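Local coordinates for protein GH127 beta-L-arabinofuranoside (Geobacillus stearothermophilus, PDB 4QK0) that probably hydrolyses beta-L-arabinofuranosidic bonds as a family GH127 glycoside hydrolase, releasing L-arabinose from its glycosides, at residues T597-R602 and T620-F625; L570-L575 and E601-S606. All coordinates share one frame; numbering follows the deposited sequence.

Contact 1: residues T597-R602 and T620-F625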
ATOM      1  N   THR A 597       7.339  14.904 -27.039  1.00 31.59           N
ATOM      2  CA  THR A 597       8.066  13.759 -27.555  1.00 36.96           C
ATOM      3  C   THR A 597       9.518  13.923 -27.276  1.00 34.71           C
ATOM      4  O   THR A 597      10.009  15.027 -27.135  1.00 39.55           O
ATOM      5  CB  THR A 597       7.828  13.498 -29.086  1.00 36.99           C
ATOM      6  OG1 THR A 597       8.347  14.582 -29.847  1.00 43.67           O
ATOM      7  CG2 THR A 597       6.343  13.337 -29.429  1.00 36.76           C
ATOM      8  N   GLY A 598      10.209  12.795 -27.259  1.00 37.38           N
ATOM      9  CA  GLY A 598      11.662  12.767 -27.074  1.00 36.87           C
ATOM     10  C   GLY A 598      12.176  11.350 -27.106  1.00 36.61           C
ATOM     11  O   GLY A 598      11.488  10.416 -27.569  1.00 37.56           O
ATOM     12  N   ILE A 599      13.386  11.183 -26.616  1.00 40.44           N
ATOM     13  CA  ILE A 599      14.081   9.887 -26.662  1.00 46.44           C
ATOM     14  C   ILE A 599      14.361   9.495 -25.237  1.00 41.83           C
ATOM     15  O   ILE A 599      15.072  10.185 -24.573  1.00 43.35           O
ATOM     16  CB  ILE A 599      15.442   9.960 -27.446  1.00 51.94           C
ATOM     17  CG1 ILE A 599      15.235  10.405 -28.905  1.00 51.00           C
ATOM     18  CG2 ILE A 599      16.187   8.605 -27.474  1.00 56.70           C
ATOM     19  CD1 ILE A 599      14.295   9.530 -29.705  1.00 55.86           C
ATOM     20  N   ALA A 600      13.852   8.362 -24.807  1.00 32.90           N
ATOM     21  CA  ALA A 600      14.207   7.794 -23.522  1.00 36.03           C
ATOM     22  C   ALA A 600      15.014   6.485 -23.683  1.00 32.79           C
ATOM     23  O   ALA A 600      15.352   6.082 -24.794  1.00 29.63           O
ATOM     24  CB  ALA A 600      12.934   7.529 -22.739  1.00 36.55           C
ATOM     25  N   GLU A 601      15.301   5.851 -22.560  1.00 30.55           N
ATOM     26  CA  GLU A 601      16.036   4.605 -22.504  1.00 33.30           C
ATOM     27  C   GLU A 601      15.282   3.561 -21.720  1.00 31.98           C
ATOM     28  O   GLU A 601      14.697   3.869 -20.693  1.00 28.80           O
ATOM     29  CB  GLU A 601      17.354   4.816 -21.782  1.00 34.27           C
ATOM     30  CG  GLU A 601      18.341   5.641 -22.539  1.00 41.34           C
ATOM     31  CD  GLU A 601      19.696   5.753 -21.829  1.00 48.73           C
ATOM     32  OE1 GLU A 601      19.989   4.938 -20.906  1.00 52.95           O
ATOM     33  OE2 GLU A 601      20.451   6.675 -22.195  1.00 54.11           O
ATOM     34  N   ARG A 602      15.327   2.327 -22.215  1.00 33.91           N
ATOM     35  CA  ARG A 602      14.861   1.159 -21.502  1.00 32.07           C
ATOM     36  C   ARG A 602      15.989   0.158 -21.231  1.00 31.35           C
ATOM     37  O   ARG A 602      16.922   0.011 -22.001  1.00 31.38           O
ATOM     38  CB  ARG A 602      13.837   0.431 -22.313  1.00 32.88           C
ATOM     39  CG  ARG A 602      12.587   1.203 -22.637  1.00 35.43           C
ATOM     40  CD  ARG A 602      11.576   0.206 -23.115  1.00 35.15           C
ATOM     41  NE  ARG A 602      10.216   0.716 -23.167  1.00 33.73           N
ATOM     42  CZ  ARG A 602       9.331   0.604 -22.184  1.00 31.57           C
ATOM     43  NH1 ARG A 602       9.660   0.109 -20.996  1.00 33.56           N
ATOM     44  NH2 ARG A 602       8.115   1.045 -22.372  1.00 34.80           N
ATOM     45  N   THR A 620      21.256  -1.002 -21.738  1.00 51.81           N
ATOM     46  CA  THR A 620      20.169  -0.075 -22.011  1.00 50.33           C
ATOM     47  C   THR A 620      20.064   0.201 -23.510  1.00 45.67           C
ATOM     48  O   THR A 620      21.093   0.260 -24.179  1.00 43.11           O
ATOM     49  CB  THR A 620      20.455   1.221 -21.238  1.00 49.61           C
ATOM     50  OG1 THR A 620      19.312   2.048 -21.248  1.00 67.54           O
ATOM     51  CG2 THR A 620      21.628   1.996 -21.815  1.00 49.08           C
ATOM     52  N   TYR A 621      18.854   0.344 -24.058  1.00 38.71           N
ATOM     53  CA  TYR A 621      18.688   0.831 -25.449  1.00 35.78           C
ATOM     54  C   TYR A 621      17.733   2.043 -25.533  1.00 35.45           C
ATOM     55  O   TYR A 621      16.915   2.251 -24.646  1.00 32.91           O
ATOM     56  CB  TYR A 621      18.199  -0.284 -26.383  1.00 36.44           C
ATOM     57  CG  TYR A 621      16.807  -0.813 -26.053  1.00 36.46           C
ATOM     58  CD1 TYR A 621      16.625  -1.669 -24.994  1.00 34.56           C
ATOM     59  CD2 TYR A 621      15.690  -0.440 -26.787  1.00 37.37           C
ATOM     60  CE1 TYR A 621      15.386  -2.127 -24.647  1.00 35.12           C
ATOM     61  CE2 TYR A 621      14.426  -0.931 -26.461  1.00 37.01           C
ATOM     62  CZ  TYR A 621      14.295  -1.779 -25.381  1.00 37.85           C
ATOM     63  OH  TYR A 621      13.096  -2.299 -24.985  1.00 37.82           O
ATOM     64  N   LYS A 622      17.843   2.820 -26.614  1.00 32.20           N
ATOM     65  CA  LYS A 622      17.080   4.044 -26.828  1.00 38.72           C
ATOM     66  C   LYS A 622      15.727   3.815 -27.446  1.00 39.56           C
ATOM     67  O   LYS A 622      15.579   2.977 -28.324  1.00 45.84           O
ATOM     68  CB  LYS A 622      17.864   5.010 -27.705  1.00 43.04           C
ATOM     69  CG  LYS A 622      18.966   5.645 -26.898  1.00 49.74           C
ATOM     70  CD  LYS A 622      20.080   6.219 -27.719  1.00 61.68           C
ATOM     71  CE  LYS A 622      20.842   7.282 -26.926  1.00 71.64           C
ATOM     72  NZ  LYS A 622      21.782   7.984 -27.839  1.00 73.42           N
ATOM     73  N   VAL A 623      14.727   4.532 -26.963  1.00 36.72           N
ATOM     74  CA  VAL A 623      13.395   4.420 -27.535  1.00 38.03           C
ATOM     75  C   VAL A 623      12.818   5.830 -27.676  1.00 39.35           C
ATOM     76  O   VAL A 623      13.067   6.667 -26.845  1.00 38.17           O
ATOM     77  CB  VAL A 623      12.441   3.524 -26.691  1.00 35.94           C
ATOM     78  CG1 VAL A 623      12.934   2.110 -26.616  1.00 39.90           C
ATOM     79  CG2 VAL A 623      12.259   4.044 -25.287  1.00 42.58           C
ATOM     80  N   PRO A 624      12.028   6.078 -28.724  1.00 41.65           N
ATOM     81  CA  PRO A 624      11.203   7.282 -28.736  1.00 38.79           C
ATOM     82  C   PRO A 624      10.119   7.176 -27.649  1.00 35.61           C
ATOM     83  O   PRO A 624       9.715   6.050 -27.326  1.00 32.92           O
ATOM     84  CB  PRO A 624      10.519   7.218 -30.116  1.00 42.85           C
ATOM     85  CG  PRO A 624      10.366   5.733 -30.367  1.00 45.64           C
ATOM     86  CD  PRO A 624      11.583   5.080 -29.731  1.00 43.41           C
ATOM     87  N   PHE A 625       9.698   8.301 -27.044  1.00 31.81           N
ATOM     88  CA  PHE A 625       8.477   8.300 -26.196  1.00 28.01           C
ATOM     89  C   PHE A 625       7.555   9.408 -26.556  1.00 25.58           C
ATOM     90  O   PHE A 625       7.976  10.436 -27.055  1.00 28.54           O
ATOM     91  CB  PHE A 625       8.758   8.417 -24.693  1.00 27.56           C
ATOM     92  CG  PHE A 625       9.138   9.784 -24.253  1.00 27.61           C
ATOM     93  CD1 PHE A 625       8.199  10.725 -23.798  1.00 28.32           C
ATOM     94  CD2 PHE A 625      10.463  10.133 -24.262  1.00 28.94           C
ATOM     95  CE1 PHE A 625       8.609  11.995 -23.373  1.00 30.52           C
ATOM     96  CE2 PHE A 625      10.862  11.391 -23.853  1.00 29.30           C
ATOM     97  CZ  PHE A 625       9.941  12.307 -23.395  1.00 30.27           C
TER

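Contact 2: residues L570-L575 and E601-S606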
ATOM      1  N   LEU A 570       6.300   0.792 -17.743  1.00 28.35           N
ATOM      2  CA  LEU A 570       6.713   2.200 -17.812  1.00 27.59           C
ATOM      3  C   LEU A 570       7.716   2.515 -16.720  1.00 25.29           C
ATOM      4  O   LEU A 570       8.463   3.460 -16.848  1.00 24.79           O
ATOM      5  CB  LEU A 570       5.514   3.147 -17.775  1.00 27.60           C
ATOM      6  CG  LEU A 570       4.520   2.978 -18.923  1.00 29.56           C
ATOM      7  CD1 LEU A 570       3.282   3.819 -18.676  1.00 32.06           C
ATOM      8  CD2 LEU A 570       5.127   3.345 -20.239  1.00 29.54           C
ATOM      9  N   ALA A 571       7.762   1.723 -15.666  1.00 27.77           N
ATOM     10  CA  ALA A 571       8.851   1.868 -14.649  1.00 26.73           C
ATOM     11  C   ALA A 571      10.220   1.659 -15.274  1.00 28.00           C
ATOM     12  O   ALA A 571      11.193   2.298 -14.879  1.00 27.28           O
ATOM     13  CB  ALA A 571       8.654   0.887 -13.508  1.00 26.87           C
ATOM     14  N   ASN A 572      10.292   0.829 -16.319  1.00 30.74           N
ATOM     15  CA  ASN A 572      11.542   0.573 -17.068  1.00 31.45           C
ATOM     16  C   ASN A 572      11.746   1.555 -18.246  1.00 32.21           C
ATOM     17  O   ASN A 572      12.045   1.160 -19.400  1.00 34.53           O
ATOM     18  CB  ASN A 572      11.513  -0.869 -17.589  1.00 33.47           C
ATOM     19  CG  ASN A 572      12.787  -1.257 -18.286  1.00 38.29           C
ATOM     20  OD1 ASN A 572      13.906  -0.963 -17.820  1.00 43.60           O
ATOM     21  ND2 ASN A 572      12.637  -1.940 -19.402  1.00 39.49           N
ATOM     22  N   LEU A 573      11.481   2.826 -17.971  1.00 32.97           N
ATOM     23  CA  LEU A 573      11.710   3.933 -18.912  1.00 33.01           C
ATOM     24  C   LEU A 573      12.445   4.967 -18.131  1.00 28.84           C
ATOM     25  O   LEU A 573      12.027   5.332 -17.035  1.00 30.35           O
ATOM     26  CB  LEU A 573      10.421   4.584 -19.381  1.00 35.26           C
ATOM     27  CG  LEU A 573       9.873   4.295 -20.776  1.00 37.43           C
ATOM     28  CD1 LEU A 573       8.621   5.129 -20.988  1.00 38.88           C
ATOM     29  CD2 LEU A 573      10.844   4.624 -21.868  1.00 40.51           C
ATOM     30  N   PHE A 574      13.550   5.414 -18.691  1.00 26.70           N
ATOM     31  CA  PHE A 574      14.461   6.311 -18.043  1.00 28.29           C
ATOM     32  C   PHE A 574      14.645   7.501 -18.970  1.00 33.90           C
ATOM     33  O   PHE A 574      14.937   7.350 -20.163  1.00 38.64           O
ATOM     34  CB  PHE A 574      15.792   5.604 -17.707  1.00 27.48           C
ATOM     35  CG  PHE A 574      15.621   4.439 -16.767  1.00 27.22           C
ATOM     36  CD1 PHE A 574      15.210   3.195 -17.234  1.00 27.24           C
ATOM     37  CD2 PHE A 574      15.819   4.601 -15.412  1.00 27.88           C
ATOM     38  CE1 PHE A 574      15.019   2.134 -16.368  1.00 28.88           C
ATOM     39  CE2 PHE A 574      15.630   3.564 -14.542  1.00 26.22           C
ATOM     40  CZ  PHE A 574      15.225   2.312 -15.023  1.00 29.87           C
ATOM     41  N   LEU A 575      14.450   8.691 -18.417  1.00 34.86           N
ATOM     42  CA  LEU A 575      14.554   9.895 -19.192  1.00 36.14           C
ATOM     43  C   LEU A 575      15.873  10.491 -18.872  1.00 32.34           C
ATOM     44  O   LEU A 575      16.074  10.954 -17.764  1.00 33.29           O
ATOM     45  CB  LEU A 575      13.386  10.837 -18.839  1.00 37.65           C
ATOM     46  CG  LEU A 575      13.349  12.131 -19.644  1.00 45.35           C
ATOM     47  CD1 LEU A 575      13.154  11.858 -21.136  1.00 48.51           C
ATOM     48  CD2 LEU A 575      12.220  13.057 -19.199  1.00 49.77           C
ATOM     49  N   GLU A 601      15.301   5.851 -22.560  1.00 30.55           N
ATOM     50  CA  GLU A 601      16.036   4.605 -22.504  1.00 33.30           C
ATOM     51  C   GLU A 601      15.282   3.561 -21.720  1.00 31.98           C
ATOM     52  O   GLU A 601      14.697   3.869 -20.693  1.00 28.80           O
ATOM     53  CB  GLU A 601      17.354   4.816 -21.782  1.00 34.27           C
ATOM     54  CG  GLU A 601      18.341   5.641 -22.539  1.00 41.34           C
ATOM     55  CD  GLU A 601      19.696   5.753 -21.829  1.00 48.73           C
ATOM     56  OE1 GLU A 601      19.989   4.938 -20.906  1.00 52.95           O
ATOM     57  OE2 GLU A 601      20.451   6.675 -22.195  1.00 54.11           O
ATOM     58  N   ARG A 602      15.327   2.327 -22.215  1.00 33.91           N
ATOM     59  CA  ARG A 602      14.861   1.159 -21.502  1.00 32.07           C
ATOM     60  C   ARG A 602      15.989   0.158 -21.231  1.00 31.35           C
ATOM     61  O   ARG A 602      16.922   0.011 -22.001  1.00 31.38           O
ATOM     62  CB  ARG A 602      13.837   0.431 -22.313  1.00 32.88           C
ATOM     63  CG  ARG A 602      12.587   1.203 -22.637  1.00 35.43           C
ATOM     64  CD  ARG A 602      11.576   0.206 -23.115  1.00 35.15           C
ATOM     65  NE  ARG A 602      10.216   0.716 -23.167  1.00 33.73           N
ATOM     66  CZ  ARG A 602       9.331   0.604 -22.184  1.00 31.57           C
ATOM     67  NH1 ARG A 602       9.660   0.109 -20.996  1.00 33.56           N
ATOM     68  NH2 ARG A 602       8.115   1.045 -22.372  1.00 34.80           N
ATOM     69  N   VAL A 603      15.869  -0.545 -20.127  1.00 30.76           N
ATOM     70  CA  VAL A 603      16.740  -1.675 -19.873  1.00 37.97           C
ATOM     71  C   VAL A 603      16.293  -2.842 -20.736  1.00 37.65           C
ATOM     72  O   VAL A 603      15.109  -3.138 -20.829  1.00 38.17           O
ATOM     73  CB  VAL A 603      16.721  -2.057 -18.377  1.00 39.27           C
ATOM     74  CG1 VAL A 603      17.511  -3.325 -18.107  1.00 39.53           C
ATOM     75  CG2 VAL A 603      17.295  -0.889 -17.577  1.00 42.81           C
ATOM     76  N   ASP A 604      17.258  -3.522 -21.316  1.00 44.13           N
ATOM     77  CA  ASP A 604      17.002  -4.674 -22.184  1.00 52.08           C
ATOM     78  C   ASP A 604      16.684  -5.928 -21.374  1.00 49.42           C
ATOM     79  O   ASP A 604      17.510  -6.410 -20.612  1.00 42.85           O
ATOM     80  CB  ASP A 604      18.224  -4.896 -23.076  1.00 62.98           C
ATOM     81  CG  ASP A 604      17.974  -5.850 -24.245  1.00 67.18           C
ATOM     82  OD1 ASP A 604      16.982  -6.612 -24.284  1.00 77.36           O
ATOM     83  OD2 ASP A 604      18.814  -5.806 -25.161  1.00 73.13           O
ATOM     84  N   GLU A 605      15.451  -6.416 -21.522  1.00 63.84           N
ATOM     85  CA  GLU A 605      15.003  -7.665 -20.880  1.00 74.84           C
ATOM     86  C   GLU A 605      15.511  -8.876 -21.685  1.00 84.76           C
ATOM     87  O   GLU A 605      15.807  -9.904 -21.100  1.00 94.96           O
ATOM     88  CB  GLU A 605      13.464  -7.748 -20.722  1.00 68.31           C
ATOM     89  CG  GLU A 605      12.766  -6.502 -20.190  1.00 67.94           C
ATOM     90  CD  GLU A 605      11.346  -6.775 -19.683  1.00 61.93           C
ATOM     91  OE1 GLU A 605      10.492  -5.819 -19.570  1.00 56.92           O
ATOM     92  OE2 GLU A 605      11.093  -7.967 -19.405  1.00 54.50           O
ATOM     93  N   SER A 606      15.627  -8.744 -23.016  1.00 91.20           N
ATOM     94  CA  SER A 606      16.207  -9.793 -23.874  1.00 87.10           C
ATOM     95  C   SER A 606      17.558 -10.257 -23.371  1.00 84.99           C
ATOM     96  O   SER A 606      17.833 -11.444 -23.365  1.00 92.94           O
ATOM     97  CB  SER A 606      16.359  -9.291 -25.298  1.00 87.69           C
ATOM     98  OG  SER A 606      15.093  -9.016 -25.852  1.00 86.47           O
TER
HETATM   99  O   HOH W   1      10.847  -3.219 -20.832  1.00 39.09           O

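Contact 1: residues T597-R602 and T620-F625
Three groups gather on Arg602 O, the best-held acceptor here: the backbone N-H of Tyr621 (N to O 2.8 Å, 158° at the hydrogen), the Thr620 hydroxyl, with OG1 3.2 Å away, and, more weakly, the CA-H of Thr620. Thr620 turns OG1 anti to its backbone N, which places the hydroxyl between that carbonyl and Glu601 OE1, 3.0 Å from OG1; its single proton has both acceptors within reach. From here antiparallel strand pairing runs back to Gly598 and Phe625, where Phe625 N bonds Gly598 O at 2.8 Å from above the carbonyl plane.

The Phe625 ring swings into the crowded position between backbone N and carbonyl carbon (chi1 76°) and lies across Gly598, whose N sits over one ring face. CE2 comes within 3.6 Å of Gly598 CA, leaving little room for a beta carbon there, while CD2 packs 3.9 Å from Ala600 CB. An alanine in place of Phe625 would probably loosen the packing on Gly598, Ala600 and neighbouring Leu575.

Arg602 runs beside Tyr621, its CB off-centre on the ring 4.2 Å from the centroid, and its CG touches Val623 CG2. Beyond this hydrocarbon stretch, the guanidinium bonds Asn566 O and Asn569 O. Arg602 thus puts its methylenes against the strand partner and carries its guanidinium to those backbone carbonyls, where the positive charge is probably well satisfied.

Contact 2: residues L570-L575 and E601-S606
Leu573 CG sits 3.9 Å above one face of the Arg602 guanidinium, over its centre, with Asn572 ND2 in plane at the edge; the Phe574 ring receives Asn572 OD1 and Glu601 O at its edge, while Val603 CG2 approaches it obliquely, 4.0 Å from CE1. This is the open end of the antiparallel beta hairpin of strands 574-586 and 593-603. A single hydrogen-bonded bridge joins Phe574 and Glu601: Phe574 N reaches Glu601 O at 2.8 Å, and Glu601 N returns to Phe574 O at 2.9 Å.

Past the bridge, the side chain of Asn572 does the pairing. With CG anti to its backbone N (chi1 -176°), the carboxamide faces the peptide edge of Val603 and uses both ends: OD1 takes Val603 N, a bent bond of 3.1 Å arriving from above the amide plane, and ND2 gives a straight one (172°) to a lone pair of Val603 O. Together they fix the amide's orientation. Pro541 of the second subunit packs on Val603, so the hairpin end lies at the dimer interface. Glu605, though poorly ordered, bonds Gln542 of that subunit through OE1, and the same OE1 accepts from a water that itself accepts from Asn572 ND2, 2.6 Å away.

The two contacts lie side by side in one mixed sheet of the C-terminal domain, their centres about 8 Å apart and both about 35 Å from the centre of the chain. Strand 593-603 is the common member: contact 1 pairs it with strand 620-629, contact 2 with the start of strand 574-586, and Glu601 and Arg602 serve both. Along the chain, 570-575 comes first, then 597-602 running into 601-606, then 620-625. Across the join, Leu573 CD2 packs 3.7 Å from Ala600 CB. Contact 2 reaches the second subunit whereas the segments of contact 1 do not, so strand 593-603 runs from its pairing with 620-629 to a hairpin end that meets the second subunit.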